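Local coordinates for protein probable ss-1,3-N-acetylglucosaminyltransferase (Staphylococcus aureus subsp. aureus N315, PDB 6H21) that is a probable family 2 glycosyltransferase with a GT-A fold that holds manganese and a bound uridine-diphosphate-N-acetylglucosamine, at residues S41-T46 / G76-K81; F153-V158 / I164-F169; F202-L207 / K253-S258; E328-R331 / A337-I340. One frame throughout, in Å; residues are numbered along the deposited sequence.

Contact 1: S41-T46 / G76-K81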
loop_
_atom_site.group_PDB
_atom_site.type_symbol
_atom_site.label_atom_id
_atom_site.label_comp_id
_atom_site.label_asym_id
_atom_site.label_seq_id
_atom_site.Cartn_x
_atom_site.Cartn_y
_atom_site.Cartn_z
ATOM N N SER C 41 -21.337 -5.679 49.448
ATOM C CA SER C 41 -19.887 -5.530 49.306
ATOM C C SER C 41 -19.444 -4.135 49.769
ATOM O O SER C 41 -18.327 -3.990 50.249
ATOM C CB SER C 41 -19.403 -5.856 47.900
ATOM O OG SER C 41 -19.480 -4.738 47.024
ATOM N N VAL C 42 -20.311 -3.127 49.633
ATOM C CA VAL C 42 -19.982 -1.770 50.098
ATOM C C VAL C 42 -20.213 -1.637 51.609
ATOM O O VAL C 42 -19.449 -0.955 52.302
ATOM C CB VAL C 42 -20.764 -0.680 49.352
ATOM C CG1 VAL C 42 -20.409 0.708 49.874
ATOM C CG2 VAL C 42 -20.532 -0.764 47.859
ATOM N N LEU C 43 -21.273 -2.263 52.127
ATOM C CA LEU C 43 -21.606 -2.108 53.538
ATOM C C LEU C 43 -20.663 -2.925 54.436
ATOM O O LEU C 43 -20.537 -2.594 55.620
ATOM C CB LEU C 43 -23.077 -2.468 53.765
ATOM C CG LEU C 43 -24.065 -1.476 53.153
ATOM C CD1 LEU C 43 -25.485 -1.796 53.576
ATOM C CD2 LEU C 43 -23.712 -0.044 53.524
ATOM N N ASN C 44 -19.967 -3.923 53.874
ATOM C CA ASN C 44 -19.063 -4.811 54.637
ATOM C C ASN C 44 -17.597 -4.382 54.436
ATOM O O ASN C 44 -16.700 -5.209 54.291
ATOM C CB ASN C 44 -19.312 -6.282 54.277
ATOM C CG ASN C 44 -20.699 -6.766 54.672
ATOM O OD1 ASN C 44 -21.315 -6.253 55.613
ATOM N ND2 ASN C 44 -21.206 -7.776 53.977
ATOM N N GLN C 45 -17.321 -3.084 54.518
ATOM C CA GLN C 45 -15.945 -2.583 54.381
ATOM C C GLN C 45 -15.224 -2.644 55.735
ATOM O O GLN C 45 -15.849 -2.554 56.785
ATOM C CB GLN C 45 -15.950 -1.148 53.848
ATOM C CG GLN C 45 -16.319 -1.050 52.377
ATOM C CD GLN C 45 -15.296 -1.740 51.506
ATOM O OE1 GLN C 45 -14.114 -1.395 51.523
ATOM N NE2 GLN C 45 -15.746 -2.731 50.754
ATOM N N THR C 46 -13.892 -2.751 55.699
ATOM C CA THR C 46 -13.083 -2.651 56.911
ATOM C C THR C 46 -13.050 -1.213 57.433
ATOM O O THR C 46 -12.860 -1.012 58.620
ATOM C CB THR C 46 -11.654 -3.140 56.685
ATOM O OG1 THR C 46 -11.095 -2.373 55.618
ATOM C CG2 THR C 46 -11.627 -4.619 56.384
ATOM N N GLY C 76 -31.706 4.417 55.758
ATOM C CA GLY C 76 -31.021 4.736 56.988
ATOM C C GLY C 76 -29.566 4.292 56.998
ATOM O O GLY C 76 -28.843 4.695 57.906
ATOM N N LEU C 77 -29.149 3.450 56.030
ATOM C CA LEU C 77 -27.755 2.944 55.943
ATOM C C LEU C 77 -27.055 3.489 54.692
ATOM O O LEU C 77 -25.850 3.316 54.532
ATOM C CB LEU C 77 -27.738 1.409 55.901
ATOM C CG LEU C 77 -28.409 0.664 57.052
ATOM C CD1 LEU C 77 -28.142 -0.828 56.930
ATOM C CD2 LEU C 77 -27.945 1.181 58.402
ATOM N N VAL C 78 -27.829 4.104 53.798
ATOM C CA VAL C 78 -27.363 4.619 52.524
ATOM C C VAL C 78 -28.106 5.931 52.260
ATOM O O VAL C 78 -29.135 6.214 52.879
ATOM C CB VAL C 78 -27.610 3.611 51.379
ATOM C CG1 VAL C 78 -27.023 2.241 51.682
ATOM C CG2 VAL C 78 -29.093 3.481 51.052
ATOM N N ARG C 79 -27.556 6.727 51.345
ATOM C CA ARG C 79 -28.236 7.887 50.803
ATOM C C ARG C 79 -28.779 7.509 49.424
ATOM O O ARG C 79 -28.212 6.687 48.718
ATOM C CB ARG C 79 -27.285 9.083 50.757
ATOM C CG ARG C 79 -26.834 9.542 52.136
ATOM C CD ARG C 79 -25.866 10.706 52.055
ATOM N NE ARG C 79 -26.478 11.877 51.461
ATOM C CZ ARG C 79 -25.806 12.878 50.911
ATOM N NH1 ARG C 79 -24.489 12.913 50.994
ATOM N NH2 ARG C 79 -26.456 13.842 50.284
ATOM N N PHE C 80 -29.899 8.118 49.052
ATOM C CA PHE C 80 -30.601 7.673 47.889
ATOM C C PHE C 80 -31.392 8.821 47.267
ATOM O O PHE C 80 -32.065 9.566 47.988
ATOM C CB PHE C 80 -31.541 6.532 48.275
ATOM C CG PHE C 80 -32.594 6.250 47.238
ATOM C CD1 PHE C 80 -32.236 5.766 45.992
ATOM C CD2 PHE C 80 -33.933 6.471 47.506
ATOM C CE1 PHE C 80 -33.200 5.501 45.029
ATOM C CE2 PHE C 80 -34.897 6.201 46.547
ATOM C CZ PHE C 80 -34.532 5.716 45.309
ATOM N N LYS C 81 -31.310 8.911 45.935
ATOM C CA LYS C 81 -32.126 9.804 45.107
ATOM C C LYS C 81 -32.557 9.019 43.863
ATOM O O LYS C 81 -31.772 8.235 43.334
ATOM C CB LYS C 81 -31.324 11.055 44.715
ATOM C CG LYS C 81 -32.124 12.228 44.149
#

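Contact 2: F153-V158 / I164-F169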
loop_
_atom_site.group_PDB
_atom_site.type_symbol
_atom_site.label_atom_id
_atom_site.label_comp_id
_atom_site.label_asym_id
_atom_site.label_seq_id
_atom_site.Cartn_x
_atom_site.Cartn_y
_atom_site.Cartn_z
ATOM N N PHE C 153 -0.617 -2.298 36.638
ATOM C CA PHE C 153 -0.375 -2.934 37.933
ATOM C C PHE C 153 0.882 -3.816 37.934
ATOM O O PHE C 153 1.142 -4.446 38.938
ATOM C CB PHE C 153 -1.599 -3.738 38.371
ATOM C CG PHE C 153 -2.876 -2.941 38.335
ATOM C CD1 PHE C 153 -3.083 -1.892 39.220
ATOM C CD2 PHE C 153 -3.854 -3.220 37.394
ATOM C CE1 PHE C 153 -4.252 -1.148 39.161
ATOM C CE2 PHE C 153 -5.029 -2.484 37.349
ATOM C CZ PHE C 153 -5.222 -1.450 38.231
ATOM N N GLU C 154 1.682 -3.816 36.857
ATOM C CA GLU C 154 2.774 -4.808 36.729
ATOM C C GLU C 154 4.017 -4.404 37.549
ATOM O O GLU C 154 4.968 -5.168 37.607
ATOM C CB GLU C 154 3.129 -5.064 35.260
ATOM C CG GLU C 154 4.284 -4.212 34.748
ATOM C CD GLU C 154 4.307 -3.958 33.251
ATOM O OE1 GLU C 154 4.127 -4.933 32.492
ATOM O OE2 GLU C 154 4.492 -2.780 32.847
ATOM N N LYS C 155 4.032 -3.236 38.196
ATOM C CA LYS C 155 5.237 -2.813 38.949
ATOM C C LYS C 155 4.969 -2.801 40.458
ATOM O O LYS C 155 5.791 -2.305 41.225
ATOM C CB LYS C 155 5.711 -1.437 38.466
ATOM C CG LYS C 155 5.749 -1.276 36.953
ATOM C CD LYS C 155 6.616 -0.145 36.467
ATOM C CE LYS C 155 6.649 -0.067 34.954
ATOM N NZ LYS C 155 7.786 0.753 34.464
ATOM N N GLY C 156 3.841 -3.377 40.882
ATOM C CA GLY C 156 3.418 -3.315 42.266
ATOM C C GLY C 156 2.921 -1.927 42.608
ATOM O O GLY C 156 2.494 -1.175 41.714
ATOM N N ASN C 157 3.000 -1.584 43.895
ATOM C CA ASN C 157 2.501 -0.324 44.415
ATOM C C ASN C 157 3.389 0.829 43.941
ATOM O O ASN C 157 4.613 0.713 43.926
ATOM C CB ASN C 157 2.437 -0.340 45.942
ATOM C CG ASN C 157 1.461 -1.367 46.473
ATOM O OD1 ASN C 157 0.658 -1.921 45.721
ATOM N ND2 ASN C 157 1.521 -1.617 47.768
ATOM N N VAL C 158 2.745 1.936 43.557
ATOM C CA VAL C 158 3.399 3.122 43.043
ATOM C C VAL C 158 2.781 4.356 43.706
ATOM O O VAL C 158 1.609 4.674 43.465
ATOM C CB VAL C 158 3.256 3.228 41.514
ATOM C CG1 VAL C 158 3.866 4.522 40.990
ATOM C CG2 VAL C 158 3.850 2.017 40.806
ATOM N N ILE C 164 2.646 8.009 31.428
ATOM C CA ILE C 164 3.280 7.264 30.363
ATOM C C ILE C 164 3.967 5.998 30.909
ATOM O O ILE C 164 3.691 4.891 30.420
ATOM C CB ILE C 164 4.216 8.189 29.562
ATOM C CG1 ILE C 164 3.382 9.182 28.746
ATOM C CG2 ILE C 164 5.168 7.398 28.675
ATOM C CD1 ILE C 164 4.181 10.319 28.170
ATOM N N ASP C 165 4.824 6.127 31.922
ATOM C CA ASP C 165 5.581 4.992 32.430
ATOM C C ASP C 165 4.669 3.935 33.070
ATOM O O ASP C 165 5.065 2.791 33.168
ATOM C CB ASP C 165 6.610 5.393 33.491
ATOM C CG ASP C 165 7.663 6.392 33.043
ATOM O OD1 ASP C 165 7.905 6.527 31.815
ATOM O OD2 ASP C 165 8.255 7.023 33.938
ATOM N N ASN C 166 3.491 4.319 33.575
ATOM C CA ASN C 166 2.640 3.395 34.309
ATOM C C ASN C 166 1.355 3.119 33.524
ATOM O O ASN C 166 0.368 2.589 34.086
ATOM C CB ASN C 166 2.336 3.925 35.709
ATOM C CG ASN C 166 3.580 4.139 36.550
ATOM O OD1 ASN C 166 3.938 5.283 36.855
ATOM N ND2 ASN C 166 4.229 3.049 36.941
ATOM N N SER C 167 1.351 3.515 32.246
ATOM C CA SER C 167 0.379 3.038 31.277
ATOM C C SER C 167 -1.051 3.431 31.674
ATOM O O SER C 167 -1.963 2.635 31.498
ATOM C CB SER C 167 0.479 1.534 31.124
ATOM O OG SER C 167 1.726 1.162 30.554
ATOM N N ILE C 168 -1.238 4.667 32.165
ATOM C CA ILE C 168 -2.528 5.073 32.742
ATOM C C ILE C 168 -3.551 5.282 31.618
ATOM O O ILE C 168 -4.740 5.071 31.847
ATOM C CB ILE C 168 -2.383 6.304 33.670
ATOM C CG1 ILE C 168 -1.337 6.045 34.752
ATOM C CG2 ILE C 168 -3.717 6.717 34.283
ATOM C CD1 ILE C 168 -1.274 7.116 35.817
ATOM N N PHE C 169 -3.100 5.622 30.400
ATOM C CA PHE C 169 -4.032 5.793 29.276
ATOM C C PHE C 169 -4.696 4.473 28.855
ATOM O O PHE C 169 -5.615 4.494 28.057
ATOM C CB PHE C 169 -3.345 6.399 28.052
ATOM C CG PHE C 169 -3.175 7.893 28.100
ATOM C CD1 PHE C 169 -3.904 8.681 28.969
ATOM C CD2 PHE C 169 -2.276 8.511 27.251
ATOM C CE1 PHE C 169 -3.713 10.055 29.009
ATOM C CE2 PHE C 169 -2.104 9.889 27.272
ATOM C CZ PHE C 169 -2.839 10.661 28.133
#

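Contact 3: F202-L207 / K253-S258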
loop_
_atom_site.group_PDB
_atom_site.type_symbol
_atom_site.label_atom_id
_atom_site.label_comp_id
_atom_site.label_asym_id
_atom_site.label_seq_id
_atom_site.Cartn_x
_atom_site.Cartn_y
_atom_site.Cartn_z
ATOM N N PHE C 202 -13.756 11.953 31.360
ATOM C CA PHE C 202 -13.776 12.362 32.759
ATOM C C PHE C 202 -12.414 12.070 33.406
ATOM O O PHE C 202 -11.851 12.941 34.035
ATOM C CB PHE C 202 -14.914 11.681 33.520
ATOM C CG PHE C 202 -15.004 12.077 34.972
ATOM C CD1 PHE C 202 -14.178 11.484 35.916
ATOM C CD2 PHE C 202 -15.890 13.059 35.385
ATOM C CE1 PHE C 202 -14.252 11.848 37.250
ATOM C CE2 PHE C 202 -15.963 13.425 36.717
ATOM C CZ PHE C 202 -15.139 12.827 37.648
ATOM N N THR C 203 -11.888 10.850 33.233
ATOM C CA THR C 203 -10.612 10.476 33.837
ATOM C C THR C 203 -9.467 11.334 33.277
ATOM O O THR C 203 -8.613 11.802 34.049
ATOM C CB THR C 203 -10.323 8.980 33.682
ATOM O OG1 THR C 203 -11.368 8.244 34.320
ATOM C CG2 THR C 203 -8.996 8.583 34.285
ATOM N N ILE C 204 -9.458 11.568 31.959
ATOM C CA ILE C 204 -8.449 12.423 31.318
ATOM C C ILE C 204 -8.540 13.860 31.853
ATOM O O ILE C 204 -7.503 14.455 32.156
ATOM C CB ILE C 204 -8.583 12.389 29.780
ATOM C CG1 ILE C 204 -8.252 11.007 29.208
ATOM C CG2 ILE C 204 -7.775 13.512 29.129
ATOM C CD1 ILE C 204 -6.803 10.786 28.849
ATOM N N GLU C 205 -9.757 14.430 31.916
ATOM C CA GLU C 205 -9.960 15.796 32.455
ATOM C C GLU C 205 -9.386 15.853 33.877
ATOM O O GLU C 205 -8.724 16.837 34.247
ATOM C CB GLU C 205 -11.435 16.224 32.426
ATOM C CG GLU C 205 -11.940 16.583 31.028
ATOM C CD GLU C 205 -13.354 17.154 30.879
ATOM O OE1 GLU C 205 -14.219 16.886 31.734
ATOM O OE2 GLU C 205 -13.600 17.855 29.868
ATOM N N PHE C 206 -9.614 14.787 34.663
ATOM C CA PHE C 206 -9.114 14.728 36.021
ATOM C C PHE C 206 -7.584 14.705 36.023
ATOM O O PHE C 206 -6.951 15.462 36.778
ATOM C CB PHE C 206 -9.643 13.509 36.775
ATOM C CG PHE C 206 -9.374 13.561 38.253
ATOM C CD1 PHE C 206 -8.175 13.104 38.775
ATOM C CD2 PHE C 206 -10.308 14.101 39.123
ATOM C CE1 PHE C 206 -7.932 13.158 40.138
ATOM C CE2 PHE C 206 -10.058 14.162 40.487
ATOM C CZ PHE C 206 -8.870 13.696 40.993
ATOM N N LEU C 207 -7.004 13.814 35.213
ATOM C CA LEU C 207 -5.523 13.626 35.124
ATOM C C LEU C 207 -4.820 14.940 34.738
ATOM O O LEU C 207 -3.764 15.254 35.261
ATOM C CB LEU C 207 -5.193 12.527 34.099
ATOM C CG LEU C 207 -5.513 11.093 34.519
ATOM C CD1 LEU C 207 -5.371 10.147 33.333
ATOM C CD2 LEU C 207 -4.624 10.645 35.669
ATOM N N LYS C 253 -8.531 18.076 23.416
ATOM C CA LYS C 253 -8.689 19.450 23.907
ATOM C C LYS C 253 -8.243 19.541 25.375
ATOM O O LYS C 253 -7.544 20.482 25.729
ATOM C CB LYS C 253 -10.126 19.966 23.766
ATOM C CG LYS C 253 -10.585 20.234 22.333
ATOM C CD LYS C 253 -11.547 21.393 22.173
ATOM C CE LYS C 253 -13.001 21.059 22.457
ATOM N N ALA C 254 -8.616 18.551 26.195
ATOM C CA ALA C 254 -8.264 18.512 27.632
ATOM C C ALA C 254 -6.747 18.411 27.808
ATOM O O ALA C 254 -6.174 19.047 28.683
ATOM C CB ALA C 254 -8.958 17.381 28.360
ATOM N N ILE C 255 -6.096 17.614 26.963
ATOM C CA ILE C 255 -4.653 17.469 27.026
ATOM C C ILE C 255 -3.983 18.807 26.692
ATOM O O ILE C 255 -3.079 19.270 27.396
ATOM C CB ILE C 255 -4.193 16.346 26.089
ATOM C CG1 ILE C 255 -4.600 14.982 26.643
ATOM C CG2 ILE C 255 -2.695 16.441 25.822
ATOM C CD1 ILE C 255 -4.326 13.837 25.698
ATOM N N TYR C 256 -4.440 19.443 25.614
ATOM C CA TYR C 256 -3.748 20.621 25.087
ATOM C C TYR C 256 -4.030 21.870 25.921
ATOM O O TYR C 256 -3.290 22.849 25.771
ATOM C CB TYR C 256 -4.056 20.836 23.608
ATOM C CG TYR C 256 -3.130 20.049 22.724
ATOM C CD1 TYR C 256 -1.857 20.526 22.436
ATOM C CD2 TYR C 256 -3.497 18.809 22.226
ATOM C CE1 TYR C 256 -0.989 19.804 21.634
ATOM C CE2 TYR C 256 -2.634 18.068 21.444
ATOM C CZ TYR C 256 -1.376 18.565 21.155
ATOM O OH TYR C 256 -0.556 17.833 20.363
ATOM N N LYS C 257 -5.056 21.823 26.793
ATOM C CA LYS C 257 -5.335 22.899 27.757
ATOM C C LYS C 257 -4.834 22.544 29.164
ATOM O O LYS C 257 -5.170 23.237 30.081
ATOM C CB LYS C 257 -6.836 23.166 27.942
ATOM C CG LYS C 257 -7.520 23.954 26.834
ATOM C CD LYS C 257 -9.005 23.613 26.738
ATOM N N SER C 258 -4.080 21.455 29.355
ATOM C CA SER C 258 -3.740 21.019 30.740
ATOM C C SER C 258 -2.980 22.117 31.490
ATOM O O SER C 258 -1.925 22.543 31.024
ATOM C CB SER C 258 -2.935 19.755 30.710
ATOM O OG SER C 258 -2.489 19.422 32.011
#

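Contact 4: E328-R331 / A337-I340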
loop_
_atom_site.group_PDB
_atom_site.type_symbol
_atom_site.label_atom_id
_atom_site.label_comp_id
_atom_site.label_asym_id
_atom_site.label_seq_id
_atom_site.Cartn_x
_atom_site.Cartn_y
_atom_site.Cartn_z
ATOM N N GLU C 328 -1.395 8.259 9.077
ATOM C CA GLU C 328 -1.371 9.175 7.939
ATOM C C GLU C 328 -2.598 8.938 7.040
ATOM O O GLU C 328 -3.146 9.864 6.519
ATOM C CB GLU C 328 -0.052 9.075 7.163
ATOM C CG GLU C 328 0.126 10.232 6.182
ATOM C CD GLU C 328 -0.003 11.615 6.803
ATOM O OE1 GLU C 328 0.677 11.852 7.819
ATOM O OE2 GLU C 328 -0.794 12.447 6.305
ATOM N N ALA C 329 -2.991 7.682 6.846
ATOM C CA ALA C 329 -4.116 7.363 6.004
ATOM C C ALA C 329 -5.402 7.972 6.589
ATOM O O ALA C 329 -6.220 8.484 5.842
ATOM C CB ALA C 329 -4.228 5.877 5.823
ATOM N N ILE C 330 -5.555 7.904 7.913
ATOM C CA ILE C 330 -6.704 8.547 8.600
ATOM C C ILE C 330 -6.650 10.061 8.386
ATOM O O ILE C 330 -7.675 10.683 8.025
ATOM C CB ILE C 330 -6.768 8.137 10.078
ATOM C CG1 ILE C 330 -7.068 6.642 10.185
ATOM C CG2 ILE C 330 -7.797 8.988 10.841
ATOM C CD1 ILE C 330 -6.717 6.028 11.502
ATOM N N ARG C 331 -5.467 10.666 8.564
ATOM C CA ARG C 331 -5.333 12.115 8.341
ATOM C C ARG C 331 -5.749 12.474 6.909
ATOM O O ARG C 331 -6.376 13.496 6.705
ATOM C CB ARG C 331 -3.923 12.648 8.615
ATOM C CG ARG C 331 -3.530 12.654 10.087
ATOM C CD ARG C 331 -2.311 13.501 10.369
ATOM N NE ARG C 331 -2.035 13.643 11.793
ATOM C CZ ARG C 331 -2.542 14.571 12.588
ATOM N NH1 ARG C 331 -2.173 14.600 13.859
ATOM N NH2 ARG C 331 -3.427 15.433 12.118
ATOM N N ALA C 337 -6.170 3.444 1.639
ATOM C CA ALA C 337 -4.918 3.491 2.392
ATOM C C ALA C 337 -5.112 2.905 3.794
ATOM O O ALA C 337 -4.240 2.216 4.270
ATOM C CB ALA C 337 -4.386 4.893 2.437
ATOM N N VAL C 338 -6.270 3.117 4.437
ATOM C CA VAL C 338 -6.497 2.497 5.762
ATOM C C VAL C 338 -6.601 0.971 5.611
ATOM O O VAL C 338 -5.991 0.212 6.382
ATOM C CB VAL C 338 -7.705 3.101 6.506
ATOM C CG1 VAL C 338 -7.895 2.451 7.869
ATOM C CG2 VAL C 338 -7.575 4.613 6.644
ATOM N N MET C 339 -7.371 0.526 4.613
ATOM C CA MET C 339 -7.501 -0.873 4.284
ATOM C C MET C 339 -6.102 -1.493 4.095
ATOM O O MET C 339 -5.811 -2.540 4.660
ATOM C CB MET C 339 -8.320 -1.062 3.007
ATOM C CG MET C 339 -9.795 -0.782 3.183
ATOM S SD MET C 339 -10.667 -0.882 1.621
ATOM C CE MET C 339 -10.788 -2.649 1.377
ATOM N N ILE C 340 -5.250 -0.825 3.326
ATOM C CA ILE C 340 -3.896 -1.330 3.053
ATOM C C ILE C 340 -3.092 -1.338 4.362
ATOM O O ILE C 340 -2.506 -2.318 4.698
ATOM C CB ILE C 340 -3.217 -0.508 1.946
ATOM C CG1 ILE C 340 -3.885 -0.740 0.586
ATOM C CG2 ILE C 340 -1.728 -0.801 1.886
ATOM C CD1 ILE C 340 -3.662 0.396 -0.395
#

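Contact 1: S41-T46 / G76-K81
Leu43 reaches across to Leu77 and Val78 with the two prongs of its isobutyl fork, each meeting something different. CD1 of Leu43 lies 4.4 Å from CD1 of Leu77, the two methyls meeting at a slant. CD2 of Leu43 comes up to the backbone, 4.1 Å from the carbonyl O of Leu77, and lies 4.4 Å from CG1 of Val78. The fork is aimed by a first torsion of -69°, setting CG opposite the carbonyl carbon and beside the backbone N. Leu77 points back at Leu43, whereas Val78 leaves its backbone at an angle to the contact and also packs on Leu54 and Ile56. Leu43 lies in the last turn of helix 35-43, the connection in the beta-alpha-beta crossover between parallel strands 22-28 and 52-58 of the Rossmann-like sheet of the GT-A fold; strand 79-82 extends that sheet beside 52-58. Asn44 leaves the helix, and Gln45 just beyond folds back: its NE2 donates to the carbonyl O of Ser41 at 2.9 Å, in the plane of both amide and carbonyl. NE2 also bonds His116 O, and OE1 accepts from Leu120 N, tying this helix end to the start of helix 119-129 and the chain before it.

Contact 2: F153-V158 / I164-F169
Asn166 presents its amide nitrogen to Lys155 and Val158, and this is the close-packed part of the contact. ND2 of Asn166 lies 4.0 Å from CD of Lys155 and, in a direction about a right angle away, 4.0 Å from CG2 of Val158. Both are van der Waals touches of aliphatic carbon on the amide nitrogen. The Lys155 chain runs roughly perpendicular to the asparagine side chain, passing with its methylene part, while the valine meets it at a slant. A first torsion of 176° in Val158 turns CG1 away from the backbone N and leaves CG2 as the branch that reaches the amide. The other end of that amide has a firmer hold: OD1 accepts from Asp162 N, in the short connection between the two segments, which helps fix how the group is rotated. Toward solvent the hold is slacker. Lys155 stays extended beyond CG and carries its exposed end past the amide, NZ of Lys155 coming to 3.6 Å from the carbonyl O of Asp165, a near approach too long to count as a hydrogen bond. The charge stays well short of the Asp165 carboxylate, Lys155 NZ to Asp165 OD2 being 6.3 Å, so any attraction would be diffuse. A type I turn lies on each side, Phe153 to Gly156 and Ile164 to Ser167, with Val158 just after the first, in the long excursion between strands 134-142 and 177-179. Val158 and Asn166 both rest on Ile215 of strand 213-216; farther along, Ile164 packs on helix 264-281, and Ile168 and Phe169 on helix 198-207.

Contact 3: F202-L207 / K253-S258
Ile204 sends one of its branches to Ala254 and Ile255 and the other elsewhere. Of the two branches leaving CB of Ile204, the CG2 methyl is the one that crosses: it lies 4.1 Å from CB of Ala254 and 4.3 Å from CG1 of Ile255, dipping between two consecutive residues of the facing helix. The first torsion, -66°, puts CG2 opposite the backbone N and sends CG1 to the other side, beside that N. CG1 leads away from Ala254, and CD1 at the tip turns to the ring of Phe169, so the branched side chain spans two neighbours. Ala254 answers from the other helix. Its single methyl fits the notch between Ile204 and Glu205, CB of Ala254 touching CG of Glu205 at 4.1 Å as well. The glutamate thus contributes a methylene, while its carboxylate lies farther out along an extended chain. With so small a residue at the interface the backbones come close, CA of Glu205 and CA of Ala254 being 5.8 Å apart. Just past Ala254 the helix ends: Lys257 leaves helical geometry, and the hydroxyl OG of Ser258 bonds both Met208 O and Tyr261 N, adding a polar tie to the chain that follows helix 198-207. Ile255 packs onward against Leu270 of helix 264-281. This is close helix-helix packing around an alanine, joining helix 198-207, whose first turn reaches the uridine-diphosphate-N-acetylglucosamine pocket, to helix 242-256 of the TarS-type linker region.

Contact 4: E328-R331 / A337-I340
Val338 lays its CG2 methyl over one face of the flat peptide group joining Ala329 to Ile330, almost directly above the carbonyl carbon. CG2 of Val338 is 4.0 Å from C of Ala329 and 4.1 Å from N of Ile330. Beside that face stands the methyl of Ala329, which CG2 also touches, Ala329 CB to Val338 CG2 3.7 Å, and beyond the peptide CG1 of Ile330 meets the same methyl at a slant. A first torsion near 180° puts CG1 opposite the backbone N and leaves CG2 beside that N, on the side that faces helix 324-332. Next to it Ala337 closes the contact methyl to methyl, its CB 3.5 Å from CB of Ala329, a tight fit that two alanines allow. The pair forms a helical hairpin in the TarS-type linker region, helices 324-332 and 335-344 being joined by a very short turn; Asp334 OD1, in that turn, accepts from Ala337 N in the first turn of helix 335-344. Leu336 of a second subunit packs on both Ala329 and Ala337, so another chain covers the seam; Ile340 meets Ile340 of that subunit and Leu325 of a third subunit. Within the chain, Ile330 packs on Phe304 and Ile308 of helix 294-308, while Glu328 and Arg331 form salt bridges to Arg313 and Asp316.

In the fold
Contact 1 is a surface contact at one end of the chain and contact 4 a buried one at the other, their centres 50 Å apart on opposite sides of its middle. Contacts 2 and 3 lie between, both partly buried; they touch through Phe169 on Ile255, and helix 198-207 borders both. Contacts 1, 3 and 4 are chiefly aliphatic, with leucine and valine methyls at the edge of the GT-A sheet, branched residues round an alanine where two helices meet, and paired alanines in the linker hairpin. Contact 2, made by loops, sets an amide against aliphatic groups. Within the assembly, contact 4 alone is packed against by other subunits.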